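Local structure of importin subunit beta-1 (Saccharomyces cerevisiae, 5OWU) at residues F37-F40 against A41-S45; A81-W84 against I85-S89; E429-A432 against W433-R437; C473-T476 against I477-V481; E853-K856 against R857-L861. The protein carries proteins into the nucleus by joining importin alpha, which in turn recognises the classical nuclear localization signal of the cargo. One frame throughout, in Å; residues are numbered along the deposited sequence.

Interaction 1 (F37-F40 against A41-S45)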
loop_
_atom_site.group_PDB
_atom_site.type_symbol
_atom_site.label_atom_id
_atom_site.label_comp_id
_atom_site.label_asym_id
_atom_site.label_seq_id
_atom_site.Cartn_x
_atom_site.Cartn_y
_atom_site.Cartn_z
ATOM N N PHE A 37 -15.292 -30.617 18.961
ATOM C CA PHE A 37 -14.097 -30.313 18.186
ATOM C C PHE A 37 -13.118 -31.480 18.197
ATOM O O PHE A 37 -12.482 -31.767 17.181
ATOM C CB PHE A 37 -13.417 -29.051 18.710
ATOM C CG PHE A 37 -12.270 -28.603 17.851
ATOM C CD1 PHE A 37 -12.507 -28.052 16.607
ATOM C CD2 PHE A 37 -10.959 -28.755 18.273
ATOM C CE1 PHE A 37 -11.455 -27.647 15.800
ATOM C CE2 PHE A 37 -9.905 -28.353 17.470
ATOM C CZ PHE A 37 -10.153 -27.805 16.237
ATOM N N LEU A 38 -12.972 -32.158 19.336
ATOM C CA LEU A 38 -12.080 -33.313 19.394
ATOM C C LEU A 38 -12.414 -34.307 18.290
ATOM O O LEU A 38 -11.537 -34.728 17.524
ATOM C CB LEU A 38 -12.172 -33.977 20.773
ATOM C CG LEU A 38 -11.149 -35.060 21.154
ATOM C CD1 LEU A 38 -11.314 -35.397 22.629
ATOM C CD2 LEU A 38 -11.268 -36.334 20.333
ATOM N N GLN A 39 -13.689 -34.694 18.188
ATOM C CA GLN A 39 -14.075 -35.670 17.172
ATOM C C GLN A 39 -13.927 -35.092 15.767
ATOM O O GLN A 39 -13.456 -35.779 14.856
ATOM C CB GLN A 39 -15.513 -36.144 17.412
ATOM C CG GLN A 39 -15.960 -37.227 16.439
ATOM C CD GLN A 39 -17.404 -37.677 16.649
ATOM O OE1 GLN A 39 -18.278 -36.878 16.996
ATOM N NE2 GLN A 39 -17.658 -38.964 16.429
ATOM N N PHE A 40 -14.345 -33.843 15.565
ATOM C CA PHE A 40 -14.197 -33.194 14.262
ATOM C C PHE A 40 -12.747 -33.250 13.777
ATOM O O PHE A 40 -12.467 -33.608 12.624
ATOM C CB PHE A 40 -14.691 -31.751 14.378
ATOM C CG PHE A 40 -14.385 -30.898 13.189
ATOM C CD1 PHE A 40 -15.272 -30.815 12.133
ATOM C CD2 PHE A 40 -13.217 -30.158 13.137
ATOM C CE1 PHE A 40 -14.995 -30.018 11.038
ATOM C CE2 PHE A 40 -12.930 -29.367 12.045
ATOM C CZ PHE A 40 -13.821 -29.296 10.992
ATOM N N ALA A 41 -11.805 -32.914 14.657
ATOM C CA ALA A 41 -10.395 -32.906 14.277
ATOM C C ALA A 41 -9.876 -34.319 14.032
ATOM O O ALA A 41 -9.174 -34.569 13.040
ATOM C CB ALA A 41 -9.572 -32.210 15.359
ATOM N N GLY A 42 -10.207 -35.258 14.923
ATOM C CA GLY A 42 -9.793 -36.638 14.706
ATOM C C GLY A 42 -10.302 -37.198 13.392
ATOM O O GLY A 42 -9.543 -37.774 12.604
ATOM N N LEU A 43 -11.603 -37.035 13.139
ATOM C CA LEU A 43 -12.201 -37.555 11.917
ATOM C C LEU A 43 -11.613 -36.883 10.683
ATOM O O LEU A 43 -11.366 -37.545 9.671
ATOM C CB LEU A 43 -13.717 -37.362 11.949
ATOM C CG LEU A 43 -14.523 -38.303 12.847
ATOM C CD1 LEU A 43 -15.946 -37.796 12.990
ATOM C CD2 LEU A 43 -14.524 -39.715 12.290
ATOM N N SER A 44 -11.408 -35.563 10.741
ATOM C CA SER A 44 -10.756 -34.864 9.638
ATOM C C SER A 44 -9.410 -35.502 9.321
ATOM O O SER A 44 -9.095 -35.792 8.157
ATOM C CB SER A 44 -10.573 -33.384 9.988
ATOM O OG SER A 44 -11.821 -32.718 10.111
ATOM N N SER A 45 -8.609 -35.748 10.362
ATOM C CA SER A 45 -7.308 -36.361 10.146
ATOM C C SER A 45 -7.438 -37.778 9.598
ATOM O O SER A 45 -6.582 -38.213 8.820
ATOM C CB SER A 45 -6.503 -36.347 11.446
ATOM O OG SER A 45 -6.783 -37.484 12.249
#

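Interaction 2 (A81-W84 against I85-S89)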
loop_
_atom_site.group_PDB
_atom_site.type_symbol
_atom_site.label_atom_id
_atom_site.label_comp_id
_atom_site.label_asym_id
_atom_site.label_seq_id
_atom_site.Cartn_x
_atom_site.Cartn_y
_atom_site.Cartn_z
ATOM N N ALA A 81 -5.614 -21.632 19.316
ATOM C CA ALA A 81 -4.528 -22.282 20.039
ATOM C C ALA A 81 -5.036 -22.881 21.341
ATOM O O ALA A 81 -4.778 -24.053 21.647
ATOM C CB ALA A 81 -3.396 -21.285 20.306
ATOM N N GLN A 82 -5.771 -22.090 22.127
ATOM C CA GLN A 82 -6.264 -22.605 23.399
ATOM C C GLN A 82 -7.265 -23.742 23.203
ATOM O O GLN A 82 -7.308 -24.677 24.017
ATOM C CB GLN A 82 -6.890 -21.480 24.220
ATOM C CG GLN A 82 -7.456 -21.969 25.556
ATOM C CD GLN A 82 -7.890 -20.844 26.470
ATOM O OE1 GLN A 82 -7.384 -19.726 26.386
ATOM N NE2 GLN A 82 -8.838 -21.138 27.351
ATOM N N ARG A 83 -8.081 -23.683 22.147
ATOM C CA ARG A 83 -9.010 -24.780 21.889
ATOM C C ARG A 83 -8.266 -26.069 21.550
ATOM O O ARG A 83 -8.630 -27.145 22.033
ATOM C CB ARG A 83 -9.981 -24.418 20.764
ATOM C CG ARG A 83 -10.904 -25.582 20.401
ATOM C CD ARG A 83 -11.983 -25.197 19.425
ATOM N NE ARG A 83 -11.446 -24.723 18.156
ATOM C CZ ARG A 83 -12.200 -24.434 17.101
ATOM N NH1 ARG A 83 -13.511 -24.588 17.172
ATOM N NH2 ARG A 83 -11.648 -23.999 15.975
ATOM N N TRP A 84 -7.240 -25.994 20.704
ATOM C CA TRP A 84 -6.416 -27.172 20.450
ATOM C C TRP A 84 -5.807 -27.700 21.742
ATOM O O TRP A 84 -5.840 -28.907 22.019
ATOM C CB TRP A 84 -5.312 -26.837 19.444
ATOM C CG TRP A 84 -4.316 -27.943 19.265
ATOM C CD1 TRP A 84 -3.099 -28.048 19.863
ATOM C CD2 TRP A 84 -4.458 -29.106 18.441
ATOM N NE1 TRP A 84 -2.468 -29.196 19.460
ATOM C CE2 TRP A 84 -3.279 -29.866 18.587
ATOM C CE3 TRP A 84 -5.461 -29.576 17.590
ATOM C CZ2 TRP A 84 -3.073 -31.068 17.910
ATOM C CZ3 TRP A 84 -5.260 -30.771 16.924
ATOM C CH2 TRP A 84 -4.076 -31.503 17.086
ATOM N N ILE A 85 -5.258 -26.801 22.556
ATOM C CA ILE A 85 -4.522 -27.228 23.739
ATOM C C ILE A 85 -5.444 -27.900 24.751
ATOM O O ILE A 85 -5.092 -28.939 25.327
ATOM C CB ILE A 85 -3.772 -26.029 24.347
ATOM C CG1 ILE A 85 -2.624 -25.633 23.408
ATOM C CG2 ILE A 85 -3.259 -26.356 25.749
ATOM C CD1 ILE A 85 -1.999 -24.306 23.715
ATOM N N THR A 86 -6.631 -27.331 24.991
ATOM C CA THR A 86 -7.495 -27.818 26.065
ATOM C C THR A 86 -8.599 -28.771 25.611
ATOM O O THR A 86 -8.982 -29.654 26.377
ATOM C CB THR A 86 -8.149 -26.648 26.814
ATOM O OG1 THR A 86 -9.008 -25.915 25.936
ATOM C CG2 THR A 86 -7.095 -25.717 27.386
ATOM N N GLN A 87 -9.121 -28.637 24.398
ATOM C CA GLN A 87 -10.288 -29.416 23.987
ATOM C C GLN A 87 -9.960 -30.664 23.178
ATOM O O GLN A 87 -10.815 -31.543 23.061
ATOM C CB GLN A 87 -11.248 -28.540 23.176
ATOM C CG GLN A 87 -11.703 -27.295 23.936
ATOM C CD GLN A 87 -12.302 -27.633 25.295
ATOM O OE1 GLN A 87 -13.274 -28.379 25.387
ATOM N NE2 GLN A 87 -11.711 -27.093 26.357
ATOM N N VAL A 88 -8.768 -30.770 22.603
ATOM C CA VAL A 88 -8.338 -31.995 21.939
ATOM C C VAL A 88 -7.484 -32.759 22.941
ATOM O O VAL A 88 -6.462 -32.251 23.418
ATOM C CB VAL A 88 -7.579 -31.699 20.633
ATOM C CG1 VAL A 88 -7.148 -32.985 19.937
ATOM C CG2 VAL A 88 -8.448 -30.863 19.697
ATOM N N SER A 89 -7.932 -33.960 23.300
ATOM C CA SER A 89 -7.244 -34.760 24.292
ATOM C C SER A 89 -5.833 -35.117 23.824
ATOM O O SER A 89 -5.557 -35.163 22.623
ATOM C CB SER A 89 -8.020 -36.043 24.554
ATOM O OG SER A 89 -7.925 -36.896 23.428
HETATM O O HOH W 1 -10.533 -23.391 27.119
#

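Interaction 3 (E429-A432 against W433-R437)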
loop_
_atom_site.group_PDB
_atom_site.type_symbol
_atom_site.label_atom_id
_atom_site.label_comp_id
_atom_site.label_asym_id
_atom_site.label_seq_id
_atom_site.Cartn_x
_atom_site.Cartn_y
_atom_site.Cartn_z
ATOM N N GLU A 429 6.997 8.793 -26.431
ATOM C CA GLU A 429 6.326 8.499 -25.170
ATOM C C GLU A 429 7.248 8.784 -23.990
ATOM O O GLU A 429 6.881 9.490 -23.032
ATOM C CB GLU A 429 5.875 7.037 -25.169
ATOM C CG GLU A 429 5.307 6.540 -23.856
ATOM C CD GLU A 429 4.735 5.134 -23.969
ATOM O OE1 GLU A 429 5.368 4.287 -24.630
ATOM O OE2 GLU A 429 3.650 4.891 -23.407
ATOM N N THR A 430 8.472 8.252 -24.056
ATOM C CA THR A 430 9.394 8.443 -22.948
ATOM C C THR A 430 9.890 9.880 -22.878
ATOM O O THR A 430 10.127 10.389 -21.785
ATOM C CB THR A 430 10.550 7.455 -23.075
ATOM O OG1 THR A 430 10.007 6.131 -23.063
ATOM C CG2 THR A 430 11.556 7.626 -21.918
ATOM N N THR A 431 10.029 10.555 -24.021
ATOM C CA THR A 431 10.417 11.963 -24.016
ATOM C C THR A 431 9.369 12.824 -23.322
ATOM O O THR A 431 9.709 13.724 -22.542
ATOM C CB THR A 431 10.644 12.441 -25.453
ATOM O OG1 THR A 431 11.728 11.703 -26.031
ATOM C CG2 THR A 431 10.969 13.949 -25.504
ATOM N N ALA A 432 8.087 12.580 -23.606
ATOM C CA ALA A 432 7.033 13.302 -22.897
ATOM C C ALA A 432 7.133 13.058 -21.397
ATOM O O ALA A 432 7.041 13.996 -20.588
ATOM C CB ALA A 432 5.655 12.882 -23.418
ATOM N N TRP A 433 7.311 11.792 -21.006
ATOM C CA TRP A 433 7.537 11.488 -19.594
ATOM C C TRP A 433 8.734 12.261 -19.043
ATOM O O TRP A 433 8.671 12.831 -17.947
ATOM C CB TRP A 433 7.740 9.985 -19.421
ATOM C CG TRP A 433 8.185 9.562 -18.054
ATOM C CD1 TRP A 433 7.391 9.340 -16.963
ATOM C CD2 TRP A 433 9.531 9.296 -17.631
ATOM N NE1 TRP A 433 8.157 8.951 -15.892
ATOM C CE2 TRP A 433 9.473 8.913 -16.273
ATOM C CE3 TRP A 433 10.776 9.341 -18.266
ATOM C CZ2 TRP A 433 10.608 8.578 -15.541
ATOM C CZ3 TRP A 433 11.904 9.007 -17.538
ATOM C CH2 TRP A 433 11.815 8.632 -16.190
ATOM N N CYS A 434 9.834 12.292 -19.792
ATOM C CA CYS A 434 11.041 12.964 -19.326
ATOM C C CYS A 434 10.789 14.444 -19.091
ATOM O O CYS A 434 11.292 15.027 -18.119
ATOM C CB CYS A 434 12.162 12.764 -20.349
ATOM S SG CYS A 434 13.722 13.472 -19.861
ATOM N N ILE A 435 10.002 15.069 -19.966
ATOM C CA ILE A 435 9.661 16.473 -19.772
ATOM C C ILE A 435 8.850 16.631 -18.500
ATOM O O ILE A 435 9.043 17.589 -17.739
ATOM C CB ILE A 435 8.921 17.018 -21.010
ATOM C CG1 ILE A 435 9.872 16.990 -22.219
ATOM C CG2 ILE A 435 8.422 18.433 -20.772
ATOM C CD1 ILE A 435 9.211 17.270 -23.537
ATOM N N GLY A 436 7.940 15.684 -18.239
ATOM C CA GLY A 436 7.214 15.706 -16.978
ATOM C C GLY A 436 8.117 15.578 -15.762
ATOM O O GLY A 436 7.865 16.197 -14.732
ATOM N N ARG A 437 9.161 14.745 -15.854
ATOM C CA ARG A 437 10.116 14.594 -14.752
ATOM C C ARG A 437 10.890 15.890 -14.504
ATOM O O ARG A 437 11.079 16.314 -13.347
ATOM C CB ARG A 437 11.082 13.447 -15.071
ATOM C CG ARG A 437 10.402 12.082 -15.157
ATOM C CD ARG A 437 10.181 11.499 -13.766
ATOM N NE ARG A 437 11.472 11.249 -13.130
ATOM C CZ ARG A 437 11.635 10.810 -11.886
ATOM N NH1 ARG A 437 10.584 10.560 -11.114
ATOM N NH2 ARG A 437 12.863 10.630 -11.416
#

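Interaction 4 (C473-T476 against I477-V481)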
loop_
_atom_site.group_PDB
_atom_site.type_symbol
_atom_site.label_atom_id
_atom_site.label_comp_id
_atom_site.label_asym_id
_atom_site.label_seq_id
_atom_site.Cartn_x
_atom_site.Cartn_y
_atom_site.Cartn_z
ATOM N N CYS A 473 1.729 13.556 -21.894
ATOM C CA CYS A 473 1.662 15.011 -21.973
ATOM C C CYS A 473 0.675 15.586 -20.961
ATOM O O CYS A 473 0.919 16.662 -20.403
ATOM C CB CYS A 473 1.300 15.441 -23.391
ATOM S SG CYS A 473 2.669 15.225 -24.521
ATOM N N SER A 474 -0.444 14.899 -20.712
ATOM C CA SER A 474 -1.362 15.359 -19.672
ATOM C C SER A 474 -0.702 15.301 -18.298
ATOM O O SER A 474 -0.819 16.243 -17.501
ATOM C CB SER A 474 -2.654 14.529 -19.688
ATOM O OG SER A 474 -3.523 14.977 -20.718
ATOM N N TRP A 475 -0.025 14.186 -17.991
ATOM C CA TRP A 475 0.711 14.066 -16.728
ATOM C C TRP A 475 1.741 15.179 -16.591
ATOM O O TRP A 475 1.918 15.771 -15.512
ATOM C CB TRP A 475 1.393 12.689 -16.666
ATOM C CG TRP A 475 2.298 12.431 -15.472
ATOM C CD1 TRP A 475 1.907 12.123 -14.199
ATOM C CD2 TRP A 475 3.738 12.418 -15.461
ATOM N NE1 TRP A 475 3.008 11.938 -13.394
ATOM C CE2 TRP A 475 4.143 12.109 -14.143
ATOM C CE3 TRP A 475 4.720 12.638 -16.434
ATOM C CZ2 TRP A 475 5.489 12.019 -13.771
ATOM C CZ3 TRP A 475 6.068 12.553 -16.061
ATOM C CH2 TRP A 475 6.432 12.245 -14.741
ATOM N N THR A 476 2.440 15.475 -17.690
ATOM C CA THR A 476 3.458 16.517 -17.690
ATOM C C THR A 476 2.843 17.886 -17.446
ATOM O O THR A 476 3.411 18.708 -16.719
ATOM C CB THR A 476 4.212 16.480 -19.020
ATOM O OG1 THR A 476 5.018 15.294 -19.059
ATOM C CG2 THR A 476 5.095 17.717 -19.223
ATOM N N ILE A 477 1.680 18.149 -18.044
ATOM C CA ILE A 477 1.006 19.424 -17.814
ATOM C C ILE A 477 0.611 19.554 -16.350
ATOM O O ILE A 477 0.800 20.610 -15.728
ATOM C CB ILE A 477 -0.207 19.562 -18.754
ATOM C CG1 ILE A 477 0.279 19.773 -20.193
ATOM C CG2 ILE A 477 -1.103 20.711 -18.323
ATOM C CD1 ILE A 477 -0.798 19.614 -21.240
ATOM N N ILE A 478 0.078 18.480 -15.768
ATOM C CA ILE A 478 -0.220 18.500 -14.338
ATOM C C ILE A 478 1.024 18.909 -13.553
ATOM O O ILE A 478 0.980 19.821 -12.719
ATOM C CB ILE A 478 -0.767 17.134 -13.886
ATOM C CG1 ILE A 478 -2.184 16.946 -14.432
ATOM C CG2 ILE A 478 -0.776 17.020 -12.354
ATOM C CD1 ILE A 478 -2.712 15.520 -14.301
ATOM N N ASN A 479 2.162 18.263 -13.832
ATOM C CA ASN A 479 3.395 18.602 -13.111
ATOM C C ASN A 479 3.767 20.070 -13.288
ATOM O O ASN A 479 4.142 20.750 -12.322
ATOM C CB ASN A 479 4.541 17.717 -13.583
ATOM C CG ASN A 479 4.361 16.283 -13.183
ATOM O OD1 ASN A 479 3.468 15.960 -12.410
ATOM N ND2 ASN A 479 5.223 15.407 -13.694
ATOM N N LEU A 480 3.700 20.571 -14.524
ATOM C CA LEU A 480 4.043 21.966 -14.774
ATOM C C LEU A 480 3.193 22.898 -13.934
ATOM O O LEU A 480 3.711 23.816 -13.284
ATOM C CB LEU A 480 3.870 22.301 -16.254
ATOM C CG LEU A 480 5.003 21.922 -17.193
ATOM C CD1 LEU A 480 4.557 22.148 -18.630
ATOM C CD2 LEU A 480 6.255 22.728 -16.883
ATOM N N VAL A 481 1.873 22.696 -13.956
ATOM C CA VAL A 481 0.979 23.588 -13.226
ATOM C C VAL A 481 1.236 23.487 -11.728
ATOM O O VAL A 481 1.328 24.501 -11.027
ATOM C CB VAL A 481 -0.487 23.272 -13.577
ATOM C CG1 VAL A 481 -1.453 24.060 -12.691
ATOM C CG2 VAL A 481 -0.740 23.572 -15.040
#

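Interaction 5 (E853-K856 against R857-L861)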
loop_
_atom_site.group_PDB
_atom_site.type_symbol
_atom_site.label_atom_id
_atom_site.label_comp_id
_atom_site.label_asym_id
_atom_site.label_seq_id
_atom_site.Cartn_x
_atom_site.Cartn_y
_atom_site.Cartn_z
ATOM N N GLU A 853 0.928 27.750 25.762
ATOM C CA GLU A 853 0.372 28.770 26.645
ATOM C C GLU A 853 -0.678 28.168 27.572
ATOM O O GLU A 853 -0.603 28.315 28.800
ATOM C CB GLU A 853 -0.236 29.903 25.818
ATOM C CG GLU A 853 0.751 30.610 24.903
ATOM C CD GLU A 853 0.064 31.517 23.901
ATOM O OE1 GLU A 853 -1.109 31.881 24.132
ATOM O OE2 GLU A 853 0.696 31.859 22.879
ATOM N N GLN A 854 -1.658 27.463 26.999
ATOM C CA GLN A 854 -2.749 26.950 27.824
ATOM C C GLN A 854 -2.264 25.883 28.799
ATOM O O GLN A 854 -2.724 25.830 29.944
ATOM C CB GLN A 854 -3.867 26.412 26.935
ATOM C CG GLN A 854 -4.594 27.495 26.167
ATOM C CD GLN A 854 -5.195 28.541 27.089
ATOM O OE1 GLN A 854 -5.806 28.211 28.106
ATOM N NE2 GLN A 854 -4.999 29.808 26.751
ATOM N N GLN A 855 -1.338 25.028 28.369
ATOM C CA GLN A 855 -0.804 23.995 29.251
ATOM C C GLN A 855 -0.089 24.611 30.451
ATOM O O GLN A 855 -0.327 24.221 31.603
ATOM C CB GLN A 855 0.141 23.087 28.461
ATOM C CG GLN A 855 0.864 22.038 29.298
ATOM C CD GLN A 855 2.291 22.434 29.643
ATOM O OE1 GLN A 855 2.987 23.062 28.845
ATOM N NE2 GLN A 855 2.732 22.063 30.836
ATOM N N LYS A 856 0.798 25.578 30.197
ATOM C CA LYS A 856 1.488 26.252 31.294
ATOM C C LYS A 856 0.498 26.928 32.233
ATOM O O LYS A 856 0.652 26.869 33.462
ATOM C CB LYS A 856 2.484 27.273 30.747
ATOM C CG LYS A 856 3.673 26.658 30.044
ATOM C CD LYS A 856 4.606 27.729 29.503
ATOM C CE LYS A 856 6.061 27.300 29.603
ATOM N NZ LYS A 856 6.511 27.196 31.021
ATOM N N ARG A 857 -0.529 27.580 31.677
ATOM C CA ARG A 857 -1.554 28.168 32.531
ATOM C C ARG A 857 -2.246 27.097 33.367
ATOM O O ARG A 857 -2.591 27.335 34.530
ATOM C CB ARG A 857 -2.571 28.941 31.693
ATOM C CG ARG A 857 -3.796 29.366 32.484
ATOM C CD ARG A 857 -4.560 30.492 31.808
ATOM N NE ARG A 857 -4.111 31.809 32.255
ATOM C CZ ARG A 857 -4.350 32.312 33.463
ATOM N NH1 ARG A 857 -5.023 31.606 34.363
ATOM N NH2 ARG A 857 -3.907 33.521 33.779
ATOM N N GLN A 858 -2.449 25.907 32.797
ATOM C CA GLN A 858 -3.075 24.825 33.553
ATOM C C GLN A 858 -2.199 24.404 34.721
ATOM O O GLN A 858 -2.702 24.142 35.821
ATOM C CB GLN A 858 -3.360 23.629 32.641
ATOM C CG GLN A 858 -4.591 23.780 31.766
ATOM C CD GLN A 858 -5.886 23.761 32.559
ATOM O OE1 GLN A 858 -6.035 22.996 33.513
ATOM N NE2 GLN A 858 -6.832 24.603 32.164
ATOM N N LEU A 859 -0.884 24.333 34.506
ATOM C CA LEU A 859 0.012 24.037 35.618
ATOM C C LEU A 859 -0.005 25.146 36.660
ATOM O O LEU A 859 0.187 24.880 37.853
ATOM C CB LEU A 859 1.438 23.815 35.111
ATOM C CG LEU A 859 1.776 22.471 34.462
ATOM C CD1 LEU A 859 3.291 22.281 34.461
ATOM C CD2 LEU A 859 1.100 21.301 35.158
ATOM N N SER A 860 -0.238 26.391 36.241
ATOM C CA SER A 860 -0.323 27.476 37.211
ATOM C C SER A 860 -1.467 27.266 38.197
ATOM O O SER A 860 -1.344 27.628 39.372
ATOM C CB SER A 860 -0.490 28.812 36.492
ATOM O OG SER A 860 -0.974 29.800 37.383
ATOM N N LEU A 861 -2.575 26.685 37.748
ATOM C CA LEU A 861 -3.742 26.500 38.608
ATOM C C LEU A 861 -3.450 25.482 39.704
ATOM O O LEU A 861 -3.197 25.848 40.853
ATOM C CB LEU A 861 -4.957 26.054 37.786
ATOM C CG LEU A 861 -5.186 26.789 36.461
ATOM C CD1 LEU A 861 -6.524 26.395 35.851
ATOM C CD2 LEU A 861 -5.106 28.301 36.638
#

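Interaction 1 (F37-F40 against A41-S45)
Over the centre of the Phe40 ring, on one face, stands the hydroxyl of Ser44, with OG 3.9 Å above the ring plane. The methyl of Ala41 approaches the Phe37 ring obliquely, its CB 4.4 Å from CE2 of Phe37. The same Ser44 OG donates a 2.7 Å hydrogen bond to Phe40 O, which also receives the backbone N of Ser44; the two donors come from opposite faces of the carbonyl, so one oxygen is gripped twice by one residue and the buried hydroxyl is satisfied. Ser44 can reach back because its OG lies beside its own backbone N (chi1 -66°). Replacing Phe40 by an alanine would probably open a gap under the Ser44 hydroxyl and against Thr64, though the carbonyl bond could remain. Further round, the extended chain of Gln39 runs alongside Leu43, CG of Gln39 meeting CD1 of Leu43 at 3.5 Å. Backbone bonds from Ala41, Gly42 and Leu43 to Phe37, Leu38 and Gln39 complete the turn. Ala41 and Ser44 pack on Leu65 of helix 55-67, and Ser44 also on Phe6 of helix 3-15, the layered packing of amphipathic helices in a HEAT repeat, here HEAT 2.

Interaction 2 (A81-W84 against I85-S89)
Val88 lies over one face of the Trp84 indole, toward its rim, with CG2 of Val88 3.9 Å from CE3 of Trp84. Elsewhere on the helix, Thr86 folds back on Gln82, one turn earlier: its OG1 gives a 2.8 Å hydrogen bond to Gln82 O, and its backbone N bonds the same oxygen from the opposite face of the carbonyl. That hydroxyl sits between backbone N and carbonyl carbon (chi1 64°), which turns it back along the helix. It also accepts from Gln87 NE2 at 3.0 Å, the oxygen lying close to the amide plane, and takes a longer bond from a water that accepts from Gln82 NE2. Arg83 and Gln87 cross at about a right angle, with CG of Arg83 4.0 Å from CG of Gln87.

Outside this shell, Glu68 holds the Arg83 guanidinium in a salt bridge while Phe37 makes a cation-pi contact with it. Glu126 accepts from Trp84 NE1, and Lys93 pairs with the indole by cation-pi and binds the carbonyls of Ile85 and Val88. A leucine in place of Trp84 would lose the indole N-H and is likely to leave Glu126 without this donor and Val88 without its flat surface.

At Val88 the chain departs from helical geometry, and Ser89 OG caps Ala92 N. The whole forms a helix end followed by an N-cap, a tight link between helices 74-87 and 90-104 in the alpha-helical solenoid of importin beta.

Interaction 3 (E429-A432 against W433-R437)
Glu429 meets the second segment through its backbone: its carbonyl O accepts from Trp433 N at 3.1 Å. Thr430 follows with a side-chain contact, its CG2 lying alongside the indole of Trp433, 4.1 Å from CE3. The carbonyl O of Thr430 faces the edge of that ring, in its plane and 3.7 Å from CE3, while accepting Cys434 N at 2.8 Å. Trp433 has CG anti to the backbone N (chi1 171°), which, with chi2 of 84°, sets its six-membered ring beside Thr430 while Arg437 CG comes over one face, 3.4 Å above the plane. The hydroxyl of Thr430 turns to Glu387 of helix 383-395. At Thr431 the methyl CG2 meets Ile435 CD1 at 4.2 Å, on the side packed against Ile416 of helix 402-418, and OG1 bonds Val427 O one turn earlier. Ala432 closes the segment, its O accepting Gly436 N at 3.0 Å.

Along the helix the contacts thus divide by chemistry. Methyl groups and the indole's six-membered ring supply the apolar packing, while a carbonyl oxygen faces the ring edge. Thr430 joins two neighbouring helices through one hydrogen bond while its methyl remains against Trp433. Both threonine hydroxyls have acceptors, Glu387 and Val427 O, so these residues can sit in a mostly buried helix face with their polar ends satisfied.

Interaction 4 (C473-T476 against I477-V481)
The amide of Asn479 stands over the indole of Trp475, one turn earlier in helix 467-484, in a local amide-over-ring contact. This helix belongs to HEAT repeat 11, in the superhelical stack of antiparallel helix pairs that makes up importin beta, and it packs between helices 452-463, 425-442, 496-507 and 516-530. The Trp475 side chain was modelled in two positions, and the ring geometry holds for one of them, so it is provisional. In that position ND2 of Asn479 is 3.3 Å above the ring plane, displaced toward the rim. Amide and ring planes are 71° apart, so the amide meets the indole steeply rather than stacking flat on it. Asn479 has CG beside its backbone N (chi1 -68°), which carries the amide back toward Trp475; its ND2 also bonds Gly436 O of helix 425-442, and that bond gives the buried nitrogen its acceptor and helps fix the amide's rotation.

Alongside this pair, the isoleucines lean on backbone carbonyls. CG1 of Ile477 comes to 3.2 Å from Cys473 O, and CG1 of Ile478 to 3.4 Å from Ser474 O, while Ile477 packs on Leu499 and Leu503, and Ile478 on Ala523 and Thr526. Thr476 turns its hydroxyl to Ala432 O and Asn472 O, so a second polar group of this helix is satisfied at the interface with helix 425-442. The regular backbone bonds hold these side chains in step, with Asn479 N to Trp475 O at 3.0 Å.

Interaction 5 (E853-K856 against R857-L861)
Four successive backbone bonds, from Arg857 N to Glu853 O through Ser860 N to Lys856 O, carry helix 842-860 through its last turns, with Leu859 N to Gln855 O at 3.0 Å lying in the carbonyl plane. The one close side-chain pair is Gln855 with Leu859, which lie side by side and point the same way: NE2 of Gln855 is 3.7 Å from CD1 of Leu859 and 3.8 Å from its CG. Gln855 starts anti to the backbone N (chi1 175°) and then bends at its second torsion, bringing the amide beside the leucine. That amide nitrogen donates to Tyr822 O. Gln858, on a neighbouring side of the helix, folds CG against Gln854 O at 3.3 Å and sends NE2 to Phe813 O. Gln854 meets Ala810 and Ala811 of helix 796-812.

Chemically, this is a polar turn whose buried glutamines hold on through main-chain acceptors in the loop between helices 796-812 and 825-836, while Leu859 supplies an apolar flank to one of them. Glu853, Lys856 and Arg857 lie on the exposed side, so the end of HEAT 19 is attached largely by amide-to-carbonyl bonds and packing rather than by charge pairs within the turn.

In the fold
The five contacts follow one another along the chain of the all-helical solenoid, each on one helix or over its end. Interactions 1 and 2 share the N-terminal importin domain, with centres 12 Å apart; helices 37-48 and 74-87 touch where Phe37 meets Arg83 and Val88. Interactions 3 and 4, centred 10 Å apart, join HEAT 10 to HEAT 11, where the Trp433 ring meets the modelled position of Trp475 nearly parallel. These two pairs lie on opposite sides of the chain's centre, about 61 to 63 Å apart between centres. Interaction 5, in HEAT 19 at the C-terminal end, is centred 50 Å from interaction 4. The two touching pairs illustrate how successive solenoid helices are joined locally, whereas the more distant contacts do not touch.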